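Local coordinates for protein acetyl-CoA acetyltransferase (Bacillus anthracis, PDB 3SS6) that probably catalyses the thiolase reaction, the reversible condensation of two acetyl-CoA molecules to acetoacetyl-CoA and free coenzyme A, at residues G44-H49 with V257-S262; G57-R62 with G117-S122; T68-A73 with T81-T86. All blocks are in the same frame, centred on the assembly; numbering follows the deposited sequence.

Contact 1: residues G44-H49 with V257-S262; sequences GGVEPH and VLVLMS
Two methyl-bearing tips meet end to end here: the CE methyl of M261 and the CG1 branch of V46, 3.8 Å apart. M261 leaves strand 252-262 with CG in the crowded position between its backbone N and carbonyl carbon (chi1 65°), runs extended through chi2, then bends at chi3 (67°), which brings CE round to the 44-49 loop. There the methyl also lies against a backbone oxygen, with M261 CE 3.5 Å from G44 O. V46 answers with CG1 beside its own backbone N, while its other branch, CG2, stands in the crowded position and is turned to the second strand residue, V259. That approach is looser, V46 CG2 to V259 CG1 being 4.3 Å.

V259 has CG1 anti to its backbone N, leaving CG2 beside the N and directed at the loop. CG2 of V259 sits 4.1 Å from CA of G44, against bare backbone. A beta carbon on G44 would point straight at this methyl and collide with it, so the lack of a side chain lets the chain come as near as 5.7 Å between the CA atoms of G44 and V259. The next residue, G45, takes a positive phi (85°) just after the helix and turns the chain so that V46 faces the strand again.

The contact is apolar and buried, and the polar backbone atom in it, G44 O, is satisfied by the hydroxyl of T10. V46 and M261 also pack on V112 of strand 112-120, and V259 and M261 on T10 of strand 7-19. The loop leaving helix 29-43 thus packs on V259 and M261 of strand 252-262, which runs between those two strands in the part of the mixed sheet formed by the N-terminal half of the thiolase fold.

Contact 2: residues G57-R62 with G117-S122; sequences GHCIQR and GVEAMS
G57 forms a parallel bridge with G117: its carbonyl O accepts V118 N at 3.1 Å, almost along the C=O axis, and also receives a CA-H...O contact from G117. H58 follows, its CG anti to the backbone N (chi1 -169°), so that the imidazole runs alongside V118. Methyl CG1 of V118 lies over one ring face in a CH-pi contact, 4.3 Å from the centroid, while the backbone of I60 and Q61 folds over the opposite face. ND1 of H58 bonds to T68 OG1, and NE2 meets a water at 2.8 Å that also donates to E119 OE2 and accepts from A120 N, which helps fix the rotation of the ring.

C59 and I60 turn their amides to the carboxylate of E119, bent back at chi2 (73°). C59 N reaches OE1 of E119 at 3.0 Å and I60 N reaches OE2 of E119 at 2.9 Å, both on syn lone pairs, a two-pronged grip on a buried and probably ionised group. Q61 folds back, NE2 giving H58 O a nearly straight bond, and R62 NH1 reaches A120 O through a second water.

Bridge and carboxylate together hold the loop after strand 53-57 to strand 112-120 in the N-terminal half of the thiolase fold. P29 and L32 of helix 29-43 cover H58 and V118, I352 of helix 352-370 packs on C59 and E119, and helix 145-149 packs on I60.

Contact 3: residues T68-A73 with T81-T86; sequences TARTAA and TVTGYT. With K (potassium ion), chain F.
A69 presses its CB over the backbone of strand 83-88, with that methyl 3.1 Å from Y85 O and also close to the hydroxyl of T86. The same residue's amide N gives T86 OG1 a nearly straight bond of 2.9 Å (171°). T86 places OG1 beside its own backbone N (chi1 -53°), where the hydroxyl is also bonded to OD1 of N67, so the first turn of the helix is tied to the strand through one side chain. The side chains of T86 and T68 cross at about a right angle, with T86 CG2 3.8 Å from T68 OG1, a hydroxyl bonded to H58.

Against R70, G84 leaves room for the helix: a beta carbon there would run into the backbone N of R70, and the CA atoms of R70 and G84 come within 4.3 Å. This is the return half of a beta-alpha-beta crossover, in which strand 53-57, helix 68-75 and strand 83-88 follow one another and the helix lies back across its own strands. The axes of the helix and strand segments pass 5.7 Å apart, and their N-to-C directions differ by 142°, so they run roughly antiparallel.

R70 leaves with CG anti to its backbone N and bends at chi2, so that NH1 reaches V82 O at 2.8 Å. The oxygen lies near the guanidinium plane, but the donor stands above the carbonyl plane, not on a lone pair. NH1 also bonds D80 O, and NE is bonded to G383 O of the second subunit. A73 CB then meets V82 CG1 at 4.3 Å.

Y85 points away from the helix, its ring turned edge-on to a potassium ion bound by OH at 3.1 Å. S100 of this chain, with Y85 and S100 of the second subunit, completes the ion's protein ligands, while T86 pairs antiparallel with a strand of that subunit.

How the contacts relate
All three contacts reach the same mixed sheet, and they nest along the chain: contact 3 lies inside the loop closed by contact 2, which lies inside that of contact 1. Contacts 2 and 3, centres about 14 Å apart, are joined by the H58-T68 bond, and H58 CB packs on T86 CG2 at 3.7 Å. Contact 1 meets contact 3 where P48 O lies 3.4 Å from V82 CG2, but does not touch contact 2. Contacts 2 and 3 both border the second subunit, and the potassium ion of contact 3 sits in that interface. Strand 83-88 of contact 3 leads to C91, present as S-hydroxycysteine and, as in other thiolases, probably the active-site nucleophile.

Contact 1: residues G44-H49 with V257-S262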
loop_
_atom_site.group_PDB
_atom_site.type_symbol
_atom_site.label_atom_id
_atom_site.label_comp_id
_atom_site.label_asym_id
_atom_site.label_seq_id
_atom_site.Cartn_x
_atom_site.Cartn_y
_atom_site.Cartn_z
ATOM N N GLY A 44 -32.295 -18.343 -23.691
ATOM C CA GLY A 44 -31.609 -19.443 -24.343
ATOM C C GLY A 44 -32.367 -20.752 -24.423
ATOM O O GLY A 44 -31.857 -21.717 -24.973
ATOM N N GLY A 45 -33.576 -20.787 -23.871
ATOM C CA GLY A 45 -34.428 -21.956 -24.008
ATOM C C GLY A 45 -34.172 -23.051 -22.988
ATOM O O GLY A 45 -34.615 -24.193 -23.163
ATOM N N VAL A 46 -33.466 -22.696 -21.919
ATOM C CA VAL A 46 -33.140 -23.641 -20.854
ATOM C C VAL A 46 -33.397 -23.031 -19.486
ATOM O O VAL A 46 -33.327 -21.817 -19.313
ATOM C CB VAL A 46 -31.646 -24.067 -20.896
ATOM C CG1 VAL A 46 -31.386 -24.988 -22.067
ATOM C CG2 VAL A 46 -30.731 -22.837 -20.937
ATOM N N GLU A 47 -33.695 -23.879 -18.509
ATOM C CA GLU A 47 -33.703 -23.432 -17.125
ATOM C C GLU A 47 -32.286 -23.531 -16.570
ATOM O O GLU A 47 -31.474 -24.335 -17.049
ATOM C CB GLU A 47 -34.655 -24.289 -16.287
ATOM C CG GLU A 47 -36.110 -24.130 -16.671
ATOM C CD GLU A 47 -36.583 -22.692 -16.546
ATOM O OE1 GLU A 47 -36.561 -22.151 -15.419
ATOM O OE2 GLU A 47 -36.976 -22.103 -17.578
ATOM N N PRO A 48 -31.980 -22.722 -15.554
ATOM C CA PRO A 48 -30.635 -22.758 -14.968
ATOM C C PRO A 48 -30.150 -24.166 -14.619
ATOM O O PRO A 48 -28.973 -24.467 -14.843
ATOM C CB PRO A 48 -30.793 -21.899 -13.711
ATOM C CG PRO A 48 -31.816 -20.882 -14.108
ATOM C CD PRO A 48 -32.811 -21.666 -14.945
ATOM N N HIS A 49 -31.023 -25.021 -14.094
ATOM C CA HIS A 49 -30.584 -26.351 -13.682
ATOM C C HIS A 49 -30.118 -27.199 -14.872
ATOM O O HIS A 49 -29.402 -28.190 -14.697
ATOM C CB HIS A 49 -31.679 -27.073 -12.888
ATOM C CG HIS A 49 -32.808 -27.574 -13.732
ATOM N ND1 HIS A 49 -33.988 -26.880 -13.889
ATOM C CD2 HIS A 49 -32.935 -28.704 -14.465
ATOM C CE1 HIS A 49 -34.793 -27.561 -14.684
ATOM N NE2 HIS A 49 -34.178 -28.670 -15.048
ATOM N N VAL A 257 -22.258 -12.869 -23.103
ATOM C CA VAL A 257 -22.547 -14.264 -22.783
ATOM C C VAL A 257 -23.351 -14.892 -23.921
ATOM O O VAL A 257 -24.254 -14.256 -24.460
ATOM C CB VAL A 257 -23.399 -14.328 -21.478
ATOM C CG1 VAL A 257 -23.834 -15.724 -21.176
ATOM C CG2 VAL A 257 -22.599 -13.771 -20.281
ATOM N N LEU A 258 -23.002 -16.122 -24.293
ATOM C CA LEU A 258 -23.802 -16.899 -25.239
ATOM C C LEU A 258 -24.336 -18.133 -24.522
ATOM O O LEU A 258 -23.702 -18.643 -23.597
ATOM C CB LEU A 258 -22.949 -17.372 -26.418
ATOM C CG LEU A 258 -22.516 -16.396 -27.510
ATOM C CD1 LEU A 258 -21.679 -15.262 -26.924
ATOM C CD2 LEU A 258 -21.725 -17.192 -28.535
ATOM N N VAL A 259 -25.490 -18.633 -24.968
ATOM C CA VAL A 259 -25.933 -19.955 -24.545
ATOM C C VAL A 259 -25.683 -20.892 -25.721
ATOM O O VAL A 259 -26.135 -20.628 -26.844
ATOM C CB VAL A 259 -27.435 -19.989 -24.163
ATOM C CG1 VAL A 259 -27.866 -21.424 -23.832
ATOM C CG2 VAL A 259 -27.711 -19.045 -22.977
ATOM N N LEU A 260 -24.930 -21.960 -25.470
ATOM C CA LEU A 260 -24.601 -22.931 -26.507
ATOM C C LEU A 260 -25.141 -24.290 -26.115
ATOM O O LEU A 260 -25.188 -24.627 -24.929
ATOM C CB LEU A 260 -23.077 -23.025 -26.688
ATOM C CG LEU A 260 -22.359 -21.729 -27.069
ATOM C CD1 LEU A 260 -21.800 -20.992 -25.822
ATOM C CD2 LEU A 260 -21.237 -22.039 -28.037
ATOM N N MET A 261 -25.534 -25.093 -27.103
ATOM C CA MET A 261 -25.963 -26.453 -26.811
ATOM C C MET A 261 -25.764 -27.324 -28.051
ATOM O O MET A 261 -25.435 -26.820 -29.122
ATOM C CB MET A 261 -27.431 -26.477 -26.348
ATOM C CG MET A 261 -28.429 -26.030 -27.428
ATOM S SD MET A 261 -30.132 -25.994 -26.807
ATOM C CE MET A 261 -30.003 -24.650 -25.612
ATOM N N SER A 262 -25.915 -28.631 -27.902
ATOM C CA SER A 262 -25.839 -29.498 -29.072
ATOM C C SER A 262 -27.026 -29.202 -29.972
ATOM O O SER A 262 -28.094 -28.804 -29.500
ATOM C CB SER A 262 -25.822 -30.971 -28.672
ATOM O OG SER A 262 -27.059 -31.349 -28.077
#

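Contact 2: residues G57-R62 with G117-S122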
loop_
_atom_site.group_PDB
_atom_site.type_symbol
_atom_site.label_atom_id
_atom_site.label_comp_id
_atom_site.label_asym_id
_atom_site.label_seq_id
_atom_site.Cartn_x
_atom_site.Cartn_y
_atom_site.Cartn_z
ATOM N N GLY A 57 -14.160 -15.985 -19.954
ATOM C CA GLY A 57 -12.824 -15.506 -20.240
ATOM C C GLY A 57 -12.668 -14.271 -19.358
ATOM O O GLY A 57 -13.579 -13.454 -19.282
ATOM N N HIS A 58 -11.551 -14.157 -18.649
ATOM C CA HIS A 58 -11.324 -13.016 -17.765
ATOM C C HIS A 58 -9.829 -12.700 -17.641
ATOM O O HIS A 58 -9.078 -13.519 -17.135
ATOM C CB HIS A 58 -11.934 -13.342 -16.404
ATOM C CG HIS A 58 -12.017 -12.178 -15.470
ATOM N ND1 HIS A 58 -12.265 -12.329 -14.123
ATOM C CD2 HIS A 58 -11.893 -10.848 -15.684
ATOM C CE1 HIS A 58 -12.287 -11.141 -13.547
ATOM N NE2 HIS A 58 -12.063 -10.226 -14.472
ATOM N N CYS A 59 -9.395 -11.547 -18.138
ATOM C CA CYS A 59 -7.981 -11.170 -18.062
ATOM C C CYS A 59 -7.372 -10.790 -16.710
ATOM O O CYS A 59 -6.272 -11.204 -16.386
ATOM C CB CYS A 59 -7.653 -10.095 -19.086
ATOM S SG CYS A 59 -7.839 -10.684 -20.772
ATOM N N ILE A 60 -8.101 -10.008 -15.925
ATOM C CA ILE A 60 -7.584 -9.581 -14.643
ATOM C C ILE A 60 -8.443 -10.189 -13.548
ATOM O O ILE A 60 -9.275 -9.542 -12.949
ATOM C CB ILE A 60 -7.638 -8.044 -14.506
ATOM C CG1 ILE A 60 -6.965 -7.362 -15.698
ATOM C CG2 ILE A 60 -7.011 -7.607 -13.208
ATOM C CD1 ILE A 60 -7.039 -5.853 -15.674
ATOM N N GLN A 61 -8.173 -11.462 -13.300
ATOM C CA GLN A 61 -8.884 -12.230 -12.298
ATOM C C GLN A 61 -8.578 -11.714 -10.903
ATOM O O GLN A 61 -7.546 -11.127 -10.670
ATOM C CB GLN A 61 -8.646 -13.721 -12.488
ATOM C CG GLN A 61 -9.243 -14.194 -13.797
ATOM C CD GLN A 61 -8.830 -15.586 -14.186
ATOM O OE1 GLN A 61 -8.715 -16.462 -13.354
ATOM N NE2 GLN A 61 -8.613 -15.791 -15.469
ATOM N N ARG A 62 -9.508 -11.928 -9.991
ATOM C CA ARG A 62 -9.359 -11.407 -8.643
ATOM C C ARG A 62 -9.446 -12.532 -7.630
ATOM O O ARG A 62 -10.352 -13.369 -7.697
ATOM C CB ARG A 62 -10.469 -10.410 -8.348
ATOM C CG ARG A 62 -10.393 -9.141 -9.177
ATOM C CD ARG A 62 -11.678 -8.317 -9.049
ATOM N NE ARG A 62 -11.968 -7.928 -7.666
ATOM C CZ ARG A 62 -12.354 -6.710 -7.293
ATOM N NH1 ARG A 62 -12.518 -5.746 -8.199
ATOM N NH2 ARG A 62 -12.596 -6.453 -6.015
ATOM N N GLY A 117 -17.383 -13.784 -21.696
ATOM C CA GLY A 117 -16.269 -13.114 -21.055
ATOM C C GLY A 117 -16.697 -11.855 -20.337
ATOM O O GLY A 117 -17.796 -11.343 -20.537
ATOM N N VAL A 118 -15.812 -11.373 -19.473
ATOM C CA VAL A 118 -16.079 -10.192 -18.667
ATOM C C VAL A 118 -14.766 -9.478 -18.374
ATOM O O VAL A 118 -13.702 -10.105 -18.275
ATOM C CB VAL A 118 -16.802 -10.560 -17.343
ATOM C CG1 VAL A 118 -15.949 -11.536 -16.521
ATOM C CG2 VAL A 118 -17.114 -9.290 -16.503
ATOM N N GLU A 119 -14.837 -8.156 -18.262
ATOM C CA GLU A 119 -13.720 -7.389 -17.723
ATOM C C GLU A 119 -14.285 -6.175 -17.043
ATOM O O GLU A 119 -15.128 -5.464 -17.615
ATOM C CB GLU A 119 -12.733 -6.942 -18.814
ATOM C CG GLU A 119 -11.297 -6.703 -18.267
ATOM C CD GLU A 119 -10.601 -8.033 -17.938
ATOM O OE1 GLU A 119 -10.542 -8.916 -18.820
ATOM O OE2 GLU A 119 -10.146 -8.214 -16.792
ATOM N N ALA A 120 -13.832 -5.950 -15.817
ATOM C CA ALA A 120 -14.179 -4.755 -15.061
ATOM C C ALA A 120 -12.859 -4.042 -14.823
ATOM O O ALA A 120 -12.207 -4.223 -13.787
ATOM C CB ALA A 120 -14.852 -5.127 -13.745
ATOM N N MET A 121 -12.434 -3.261 -15.808
ATOM C CA MET A 121 -11.114 -2.645 -15.729
ATOM C C MET A 121 -11.124 -1.518 -14.695
ATOM O O MET A 121 -10.167 -1.371 -13.947
ATOM C CB MET A 121 -10.650 -2.177 -17.113
ATOM C CG MET A 121 -10.576 -3.352 -18.090
ATOM S SD MET A 121 -9.988 -2.986 -19.763
ATOM C CE MET A 121 -8.204 -2.897 -19.486
ATOM N N SER A 122 -12.220 -0.757 -14.639
ATOM C CA SER A 122 -12.327 0.386 -13.735
ATOM C C SER A 122 -12.151 0.010 -12.267
ATOM O O SER A 122 -11.646 0.808 -11.476
ATOM C CB SER A 122 -13.674 1.095 -13.895
ATOM O OG SER A 122 -13.866 1.618 -15.204
HETATM O O HOH W 1 -11.672 -7.445 -14.726
HETATM O O HOH W 2 -12.293 -5.567 -10.944
#

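Contact 3: residues T68-A73 with T81-T86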
loop_
_atom_site.group_PDB
_atom_site.type_symbol
_atom_site.label_atom_id
_atom_site.label_comp_id
_atom_site.label_asym_id
_atom_site.label_seq_id
_atom_site.Cartn_x
_atom_site.Cartn_y
_atom_site.Cartn_z
ATOM N N THR A 68 -13.973 -16.761 -11.397
ATOM C CA THR A 68 -15.032 -15.857 -11.716
ATOM C C THR A 68 -16.293 -16.511 -12.225
ATOM O O THR A 68 -17.354 -16.116 -11.886
ATOM C CB THR A 68 -14.588 -14.882 -12.842
ATOM O OG1 THR A 68 -13.275 -14.441 -12.615
ATOM C CG2 THR A 68 -15.542 -13.694 -12.993
ATOM N N ALA A 69 -16.113 -17.531 -13.041
ATOM C CA ALA A 69 -17.249 -18.236 -13.643
ATOM C C ALA A 69 -18.141 -18.936 -12.609
ATOM O O ALA A 69 -19.363 -18.771 -12.609
ATOM C CB ALA A 69 -16.740 -19.241 -14.671
ATOM N N ARG A 70 -17.529 -19.718 -11.725
ATOM C CA ARG A 70 -18.296 -20.429 -10.708
ATOM C C ARG A 70 -18.925 -19.430 -9.758
ATOM O O ARG A 70 -20.085 -19.583 -9.357
ATOM C CB ARG A 70 -17.400 -21.405 -9.936
ATOM C CG ARG A 70 -18.035 -21.964 -8.663
ATOM C CD ARG A 70 -19.297 -22.790 -8.930
ATOM N NE ARG A 70 -19.646 -23.539 -7.717
ATOM C CZ ARG A 70 -20.637 -24.423 -7.628
ATOM N NH1 ARG A 70 -21.388 -24.694 -8.688
ATOM N NH2 ARG A 70 -20.863 -25.051 -6.474
ATOM N N THR A 71 -18.157 -18.406 -9.390
ATOM C CA THR A 71 -18.662 -17.416 -8.458
ATOM C C THR A 71 -19.860 -16.678 -9.068
ATOM O O THR A 71 -20.860 -16.466 -8.398
ATOM C CB THR A 71 -17.563 -16.443 -8.013
ATOM O OG1 THR A 71 -16.494 -17.179 -7.398
ATOM C CG2 THR A 71 -18.110 -15.444 -7.001
ATOM N N ALA A 72 -19.767 -16.309 -10.341
ATOM C CA ALA A 72 -20.873 -15.594 -10.982
ATOM C C ALA A 72 -22.094 -16.502 -11.146
ATOM O O ALA A 72 -23.239 -16.052 -11.012
ATOM C CB ALA A 72 -20.434 -15.021 -12.331
ATOM N N ALA A 73 -21.861 -17.782 -11.430
ATOM C CA ALA A 73 -22.978 -18.721 -11.544
ATOM C C ALA A 73 -23.767 -18.766 -10.229
ATOM O O ALA A 73 -25.010 -18.693 -10.217
ATOM C CB ALA A 73 -22.467 -20.122 -11.910
ATOM N N THR A 81 -25.308 -27.259 -8.740
ATOM C CA THR A 81 -24.849 -28.225 -9.733
ATOM C C THR A 81 -24.216 -27.563 -10.943
ATOM O O THR A 81 -23.521 -28.218 -11.719
ATOM C CB THR A 81 -26.010 -29.099 -10.232
ATOM O OG1 THR A 81 -27.119 -28.257 -10.582
ATOM C CG2 THR A 81 -26.436 -30.075 -9.141
ATOM N N VAL A 82 -24.474 -26.271 -11.118
ATOM C CA VAL A 82 -23.949 -25.552 -12.277
ATOM C C VAL A 82 -22.524 -25.118 -11.982
ATOM O O VAL A 82 -22.290 -24.117 -11.301
ATOM C CB VAL A 82 -24.805 -24.330 -12.624
ATOM C CG1 VAL A 82 -24.228 -23.593 -13.824
ATOM C CG2 VAL A 82 -26.243 -24.762 -12.910
ATOM N N THR A 83 -21.572 -25.892 -12.486
ATOM C CA THR A 83 -20.166 -25.623 -12.227
ATOM C C THR A 83 -19.634 -24.574 -13.194
ATOM O O THR A 83 -20.344 -24.138 -14.085
ATOM C CB THR A 83 -19.341 -26.922 -12.327
ATOM O OG1 THR A 83 -19.531 -27.518 -13.621
ATOM C CG2 THR A 83 -19.816 -27.921 -11.269
ATOM N N GLY A 84 -18.376 -24.178 -13.033
ATOM C CA GLY A 84 -17.818 -23.204 -13.949
ATOM C C GLY A 84 -16.313 -23.174 -13.839
ATOM O O GLY A 84 -15.741 -23.660 -12.858
ATOM N N TYR A 85 -15.674 -22.613 -14.858
ATOM C CA TYR A 85 -14.240 -22.348 -14.807
ATOM C C TYR A 85 -13.902 -21.158 -15.663
ATOM O O TYR A 85 -14.702 -20.740 -16.503
ATOM C CB TYR A 85 -13.376 -23.565 -15.166
ATOM C CG TYR A 85 -13.431 -24.123 -16.579
ATOM C CD1 TYR A 85 -12.385 -23.915 -17.467
ATOM C CD2 TYR A 85 -14.487 -24.926 -16.987
ATOM C CE1 TYR A 85 -12.396 -24.480 -18.746
ATOM C CE2 TYR A 85 -14.515 -25.488 -18.265
ATOM C CZ TYR A 85 -13.462 -25.261 -19.135
ATOM O OH TYR A 85 -13.476 -25.825 -20.388
ATOM N N THR A 86 -12.724 -20.597 -15.406
ATOM C CA THR A 86 -12.385 -19.290 -15.932
ATOM C C THR A 86 -11.120 -19.396 -16.768
ATOM O O THR A 86 -10.182 -20.136 -16.415
ATOM C CB THR A 86 -12.247 -18.281 -14.762
ATOM O OG1 THR A 86 -13.435 -18.330 -13.956
ATOM C CG2 THR A 86 -12.080 -16.872 -15.275
HETATM K K K F . -10.849 -25.701 -22.031
#